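Local structure of fat acid-binding protein (Eubacterium ventriosum, 3NYI) at residues 213-222 with 248-259. The protein probably binds fatty acids, as characterised members of the DegV family do, and holds a bound stearic acid. Residues are numbered along the deposited sequence; the frame is centred on the assembly and turned at random.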
ATOM      1  N   ARG A 213      15.824   7.944 -15.429  1.00 36.47           N
ATOM      2  CA  ARG A 213      15.378   7.814 -14.045  1.00 38.80           C
ATOM      3  C   ARG A 213      15.153   9.167 -13.364  1.00 36.58           C
ATOM      4  O   ARG A 213      14.103   9.401 -12.761  1.00 37.84           O
ATOM      5  CB  ARG A 213      16.386   6.989 -13.244  1.00 43.05           C
ATOM      6  CG  ARG A 213      16.023   6.804 -11.778  1.00 44.32           C
ATOM      7  CD  ARG A 213      14.803   5.903 -11.603  1.00 40.51           C
ATOM      8  NE  ARG A 213      14.730   5.346 -10.252  1.00 41.81           N
ATOM      9  CZ  ARG A 213      13.882   4.392  -9.877  1.00 37.05           C
ATOM     10  NH1 ARG A 213      13.021   3.895 -10.752  1.00 31.78           N
ATOM     11  NH2 ARG A 213      13.888   3.939  -8.627  1.00 33.82           N
ATOM     12  N   ASN A 214      16.141  10.054 -13.450  1.00 37.92           N
ATOM     13  CA  ASN A 214      16.029  11.349 -12.788  1.00 39.97           C
ATOM     14  C   ASN A 214      14.910  12.213 -13.355  1.00 35.02           C
ATOM     15  O   ASN A 214      14.203  12.892 -12.609  1.00 38.46           O
ATOM     16  CB  ASN A 214      17.366  12.100 -12.808  1.00 43.42           C
ATOM     17  CG  ASN A 214      18.324  11.601 -11.742  1.00 53.49           C
ATOM     18  OD1 ASN A 214      17.965  10.761 -10.915  1.00 56.41           O
ATOM     19  ND2 ASN A 214      19.548  12.112 -11.757  1.00 58.36           N
ATOM     20  N   LYS A 215      14.750  12.192 -14.674  1.00 32.54           N
ATOM     21  CA  LYS A 215      13.666  12.939 -15.308  1.00 36.62           C
ATOM     22  C   LYS A 215      12.299  12.353 -14.937  1.00 36.04           C
ATOM     23  O   LYS A 215      11.327  13.080 -14.737  1.00 31.71           O
ATOM     24  CB  LYS A 215      13.843  12.963 -16.825  1.00 38.87           C
ATOM     25  CG  LYS A 215      14.966  13.884 -17.308  1.00 46.90           C
ATOM     26  CD  LYS A 215      15.222  13.709 -18.798  1.00 59.59           C
ATOM     27  CE  LYS A 215      15.561  15.034 -19.471  1.00 74.92           C
ATOM     28  NZ  LYS A 215      14.361  15.660 -20.099  1.00 78.41           N
ATOM     29  N   LEU A 216      12.223  11.033 -14.847  1.00 28.12           N
ATOM     30  CA  LEU A 216      10.972  10.396 -14.452  1.00 27.20           C
ATOM     31  C   LEU A 216      10.589  10.792 -13.034  1.00 28.51           C
ATOM     32  O   LEU A 216       9.423  11.046 -12.763  1.00 29.08           O
ATOM     33  CB  LEU A 216      11.065   8.869 -14.571  1.00 25.93           C
ATOM     34  CG  LEU A 216      10.930   8.316 -15.990  1.00 31.20           C
ATOM     35  CD1 LEU A 216      11.673   6.980 -16.132  1.00 32.20           C
ATOM     36  CD2 LEU A 216       9.461   8.169 -16.378  1.00 33.75           C
ATOM     37  N   LYS A 217      11.566  10.841 -12.127  1.00 29.75           N
ATOM     38  CA  LYS A 217      11.273  11.234 -10.752  1.00 28.73           C
ATOM     39  C   LYS A 217      10.833  12.695 -10.707  1.00 29.21           C
ATOM     40  O   LYS A 217       9.971  13.067  -9.910  1.00 30.17           O
ATOM     41  CB  LYS A 217      12.470  10.992  -9.825  1.00 30.35           C
ATOM     42  CG  LYS A 217      12.798   9.515  -9.624  1.00 32.42           C
ATOM     43  CD  LYS A 217      13.956   9.299  -8.657  1.00 34.22           C
ATOM     44  CE  LYS A 217      15.282   9.819  -9.210  1.00 35.71           C
ATOM     45  NZ  LYS A 217      16.420   9.421  -8.338  1.00 38.36           N
ATOM     46  N   ASN A 218      11.405  13.524 -11.565  1.00 29.99           N
ATOM     47  CA  ASN A 218      10.952  14.910 -11.634  1.00 35.54           C
ATOM     48  C   ASN A 218       9.518  15.008 -12.149  1.00 34.56           C
ATOM     49  O   ASN A 218       8.748  15.846 -11.697  1.00 32.25           O
ATOM     50  CB  ASN A 218      11.904  15.764 -12.470  1.00 39.77           C
ATOM     51  CG  ASN A 218      13.206  16.050 -11.747  1.00 44.78           C
ATOM     52  OD1 ASN A 218      13.249  16.096 -10.518  1.00 52.11           O
ATOM     53  ND2 ASN A 218      14.275  16.234 -12.505  1.00 49.14           N
ATOM     54  N   SER A 219       9.154  14.137 -13.084  1.00 32.07           N
ATOM     55  CA  SER A 219       7.790  14.135 -13.607  1.00 32.47           C
ATOM     56  C   SER A 219       6.800  13.655 -12.559  1.00 38.14           C
ATOM     57  O   SER A 219       5.698  14.198 -12.467  1.00 32.30           O
ATOM     58  CB  SER A 219       7.670  13.265 -14.856  1.00 34.76           C
ATOM     59  OG  SER A 219       8.478  13.779 -15.893  1.00 40.17           O
ATOM     60  N   VAL A 220       7.181  12.624 -11.796  1.00 28.06           N
ATOM     61  CA  VAL A 220       6.370  12.191 -10.659  1.00 27.37           C
ATOM     62  C   VAL A 220       6.034  13.385  -9.764  1.00 26.49           C
ATOM     63  O   VAL A 220       4.876  13.580  -9.397  1.00 26.74           O
ATOM     64  CB  VAL A 220       7.057  11.082  -9.826  1.00 22.79           C
ATOM     65  CG1 VAL A 220       6.356  10.903  -8.475  1.00 27.88           C
ATOM     66  CG2 VAL A 220       7.053   9.759 -10.590  1.00 22.98           C
ATOM     67  N   LEU A 221       7.049  14.178  -9.420  1.00 29.21           N
ATOM     68  CA  LEU A 221       6.862  15.338  -8.546  1.00 28.07           C
ATOM     69  C   LEU A 221       5.949  16.389  -9.176  1.00 29.19           C
ATOM     70  O   LEU A 221       5.129  17.002  -8.492  1.00 28.09           O
ATOM     71  CB  LEU A 221       8.202  15.981  -8.181  1.00 28.74           C
ATOM     72  CG  LEU A 221       9.082  15.238  -7.172  1.00 37.85           C
ATOM     73  CD1 LEU A 221      10.454  15.881  -7.087  1.00 48.08           C
ATOM     74  CD2 LEU A 221       8.421  15.207  -5.806  1.00 40.42           C
ATOM     75  N   GLN A 222       6.080  16.595 -10.477  1.00 26.74           N
ATOM     76  CA  GLN A 222       5.244  17.598 -11.128  1.00 31.11           C
ATOM     77  C   GLN A 222       3.780  17.165 -11.163  1.00 33.34           C
ATOM     78  O   GLN A 222       2.881  17.982 -10.965  1.00 25.17           O
ATOM     79  CB  GLN A 222       5.773  17.947 -12.522  1.00 33.68           C
ATOM     80  CG  GLN A 222       7.017  18.806 -12.466  1.00 43.67           C
ATOM     81  CD  GLN A 222       6.841  20.022 -11.557  1.00 51.39           C
ATOM     82  OE1 GLN A 222       5.934  20.838 -11.752  1.00 55.74           O
ATOM     83  NE2 GLN A 222       7.706  20.141 -10.557  1.00 42.83           N
ATOM     84  N   GLU A 248      18.672   6.405  -2.619  1.00 43.04           N
ATOM     85  CA  GLU A 248      17.873   7.119  -3.600  1.00 37.23           C
ATOM     86  C   GLU A 248      16.592   7.569  -2.927  1.00 35.05           C
ATOM     87  O   GLU A 248      16.143   8.704  -3.107  1.00 44.85           O
ATOM     88  CB  GLU A 248      17.552   6.229  -4.801  1.00 34.44           C
ATOM     89  CG  GLU A 248      16.762   6.960  -5.879  1.00 39.76           C
ATOM     90  CD  GLU A 248      16.254   6.053  -6.990  1.00 41.59           C
ATOM     91  OE1 GLU A 248      15.900   4.891  -6.705  1.00 42.88           O
ATOM     92  OE2 GLU A 248      16.193   6.514  -8.152  1.00 40.18           O
ATOM     93  N   GLY A 249      16.005   6.675  -2.143  1.00 32.59           N
ATOM     94  CA  GLY A 249      14.808   7.007  -1.390  1.00 30.25           C
ATOM     95  C   GLY A 249      14.976   8.236  -0.507  1.00 33.11           C
ATOM     96  O   GLY A 249      14.163   9.164  -0.558  1.00 31.09           O
ATOM     97  N   PHE A 250      16.023   8.245   0.315  1.00 27.69           N
ATOM     98  CA  PHE A 250      16.245   9.374   1.222  1.00 31.77           C
ATOM     99  C   PHE A 250      16.463  10.667   0.439  1.00 35.26           C
ATOM    100  O   PHE A 250      15.985  11.729   0.833  1.00 38.66           O
ATOM    101  CB  PHE A 250      17.450   9.124   2.137  1.00 39.00           C
ATOM    102  CG  PHE A 250      17.341   7.875   2.951  1.00 44.17           C
ATOM    103  CD1 PHE A 250      16.142   7.530   3.554  1.00 47.78           C
ATOM    104  CD2 PHE A 250      18.439   7.047   3.125  1.00 53.25           C
ATOM    105  CE1 PHE A 250      16.036   6.370   4.306  1.00 52.30           C
ATOM    106  CE2 PHE A 250      18.343   5.893   3.879  1.00 52.90           C
ATOM    107  CZ  PHE A 250      17.137   5.552   4.471  1.00 50.07           C
ATOM    108  N   GLU A 251      17.195  10.567  -0.663  1.00 37.29           N
ATOM    109  CA  GLU A 251      17.469  11.718  -1.508  1.00 37.78           C
ATOM    110  C   GLU A 251      16.176  12.181  -2.170  1.00 33.80           C
ATOM    111  O   GLU A 251      15.928  13.373  -2.322  1.00 35.60           O
ATOM    112  CB  GLU A 251      18.502  11.357  -2.581  1.00 44.79           C
ATOM    113  CG  GLU A 251      18.846  12.502  -3.528  1.00 59.59           C
ATOM    114  CD  GLU A 251      19.621  12.048  -4.764  1.00 73.04           C
ATOM    115  OE1 GLU A 251      19.233  11.031  -5.382  1.00 74.80           O
ATOM    116  OE2 GLU A 251      20.615  12.720  -5.125  1.00 78.50           O
ATOM    117  N   PHE A 252      15.355  11.224  -2.579  1.00 26.69           N
ATOM    118  CA  PHE A 252      14.068  11.568  -3.166  1.00 30.75           C
ATOM    119  C   PHE A 252      13.216  12.336  -2.159  1.00 31.31           C
ATOM    120  O   PHE A 252      12.540  13.300  -2.523  1.00 35.88           O
ATOM    121  CB  PHE A 252      13.335  10.322  -3.680  1.00 27.62           C
ATOM    122  CG  PHE A 252      12.054  10.633  -4.404  1.00 29.53           C
ATOM    123  CD1 PHE A 252      12.072  11.357  -5.590  1.00 33.22           C
ATOM    124  CD2 PHE A 252      10.829  10.208  -3.897  1.00 28.01           C
ATOM    125  CE1 PHE A 252      10.893  11.660  -6.261  1.00 32.24           C
ATOM    126  CE2 PHE A 252       9.642  10.509  -4.556  1.00 32.50           C
ATOM    127  CZ  PHE A 252       9.673  11.237  -5.744  1.00 26.65           C
HETATM  128  N   MSE A 253      13.260  11.921  -0.893  1.00 30.25           N
HETATM  129  CA  MSE A 253      12.473  12.593   0.133  1.00 32.90           C
HETATM  130  C   MSE A 253      12.847  14.061   0.219  1.00 31.92           C
HETATM  131  O   MSE A 253      12.015  14.894   0.543  1.00 31.85           O
HETATM  132  CB  MSE A 253      12.682  11.958   1.504  1.00 34.15           C
HETATM  133  CG  MSE A 253      12.193  10.533   1.621  1.00 34.73           C
HETATM  134 SE   MSE A 253      12.685   9.764   3.338  0.71 38.55          SE
HETATM  135  CE  MSE A 253      12.391   7.870   2.884  1.00 36.88           C
ATOM    136  N   LYS A 254      14.115  14.367  -0.042  1.00 32.45           N
ATOM    137  CA  LYS A 254      14.568  15.751   0.021  1.00 39.47           C
ATOM    138  C   LYS A 254      13.996  16.537  -1.150  1.00 35.51           C
ATOM    139  O   LYS A 254      13.556  17.677  -0.989  1.00 36.99           O
ATOM    140  CB  LYS A 254      16.098  15.822   0.042  1.00 42.08           C
ATOM    141  CG  LYS A 254      16.718  15.333   1.347  1.00 40.69           C
ATOM    142  CD  LYS A 254      18.240  15.411   1.306  1.00 53.48           C
ATOM    143  CE  LYS A 254      18.852  15.089   2.665  1.00 65.88           C
ATOM    144  NZ  LYS A 254      20.344  15.191   2.659  1.00 75.47           N
ATOM    145  N   GLU A 255      13.997  15.916  -2.327  1.00 34.87           N
ATOM    146  CA  GLU A 255      13.441  16.531  -3.529  1.00 44.65           C
ATOM    147  C   GLU A 255      11.948  16.781  -3.375  1.00 38.33           C
ATOM    148  O   GLU A 255      11.434  17.798  -3.842  1.00 38.22           O
ATOM    149  CB  GLU A 255      13.670  15.647  -4.756  1.00 54.19           C
ATOM    150  CG  GLU A 255      15.123  15.314  -5.046  1.00 67.46           C
ATOM    151  CD  GLU A 255      15.265  14.187  -6.062  1.00 73.23           C
ATOM    152  OE1 GLU A 255      14.371  14.034  -6.928  1.00 69.80           O
ATOM    153  OE2 GLU A 255      16.274  13.453  -5.992  1.00 77.41           O
ATOM    154  N   VAL A 256      11.249  15.841  -2.742  1.00 33.88           N
ATOM    155  CA  VAL A 256       9.814  15.998  -2.507  1.00 32.87           C
ATOM    156  C   VAL A 256       9.544  17.208  -1.616  1.00 34.88           C
ATOM    157  O   VAL A 256       8.703  18.053  -1.937  1.00 33.03           O
ATOM    158  CB  VAL A 256       9.194  14.744  -1.860  1.00 30.61           C
ATOM    159  CG1 VAL A 256       7.758  15.008  -1.411  1.00 29.00           C
ATOM    160  CG2 VAL A 256       9.249  13.545  -2.818  1.00 29.90           C
ATOM    161  N   GLU A 257      10.266  17.295  -0.503  1.00 30.65           N
ATOM    162  CA  GLU A 257      10.026  18.362   0.455  1.00 32.33           C
ATOM    163  C   GLU A 257      10.313  19.713  -0.183  1.00 36.33           C
ATOM    164  O   GLU A 257       9.560  20.669   0.000  1.00 38.07           O
ATOM    165  CB  GLU A 257      10.872  18.176   1.720  1.00 38.43           C
ATOM    166  CG  GLU A 257      10.416  17.010   2.595  1.00 38.40           C
ATOM    167  CD  GLU A 257      11.100  16.992   3.949  1.00 46.83           C
ATOM    168  OE1 GLU A 257      12.141  17.669   4.099  1.00 54.64           O
ATOM    169  OE2 GLU A 257      10.591  16.306   4.866  1.00 38.79           O
ATOM    170  N   SER A 258      11.406  19.767  -0.937  1.00 30.25           N
ATOM    171  CA  SER A 258      11.844  20.971  -1.617  1.00 37.20           C
ATOM    172  C   SER A 258      10.867  21.374  -2.722  1.00 40.10           C
ATOM    173  O   SER A 258      10.444  22.528  -2.806  1.00 39.34           O
ATOM    174  CB  SER A 258      13.238  20.737  -2.210  1.00 38.69           C
ATOM    175  OG  SER A 258      13.604  21.774  -3.098  1.00 49.86           O
ATOM    176  N   THR A 259      10.503  20.417  -3.565  1.00 30.73           N
ATOM    177  CA  THR A 259       9.657  20.724  -4.715  1.00 35.09           C
ATOM    178  C   THR A 259       8.229  21.084  -4.312  1.00 34.86           C
ATOM    179  O   THR A 259       7.634  22.026  -4.848  1.00 36.90           O
ATOM    180  CB  THR A 259       9.656  19.575  -5.732  1.00 39.67           C
ATOM    181  OG1 THR A 259      10.996  19.346  -6.181  1.00 43.41           O
ATOM    182  CG2 THR A 259       8.777  19.912  -6.934  1.00 37.21           C
TER
HETATM  183  O   HOH W   1      16.308  10.574  -5.830  1.00 47.07           O
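R213, K217 and E248 form a salt-bridge network at one end of a helix-helix contact, and the L221 knob packs at the other; helices 213-231 and 246-260 pack side by side against the sheet that includes strands 194-200 and 285-291. Their local axes approach to 10.6 Å and cross at -39°, running in the same general direction. R213 grips the E248 carboxylate side-on: NE meets OE2 at 2.8 Å on its syn lone pair. The second bond, from R213 NH2 to E248 OE1 at 2.9 Å, is nearly straight. The guanidinium and carboxylate planes are 27° apart, nearly coplanar, which suits the two-nitrogen grip. K217 NZ takes the anti lone pair of the same OE2 at 2.9 Å, so two cations share one oxygen. A lysine in place of E248 would probably leave R213 and K217 without their common counter-charge and set a third cation against them. Water 1 accepts from K217 NZ and lies within hydrogen-bonding distance of E251 OE1 and E255 OE2. Toward the C-terminal ends of the two segments the contact turns apolar. The aliphatic part of K217 passes F252, CB 4.0 Å from CE1. L221 is a knob in the hole made by F252, E255, V256 and T259: with CG beside its backbone N (chi1 -74°), CD2 comes within 3.5 Å of V256 CG2. Its other methyl, CD1, lies 3.6 Å from T259 OG1. That hydroxyl donates to E255 O, a carbonyl also held by T259 N from its opposite face. The F252 side chain is about 7 Å from the bound stearic acid. On the sheet side, R213, E248 and F252 touch I285 of strand 285-291, V220 reaches V196 of strand 194-200, and F252 and V256 rest on V240 of strand 236-242.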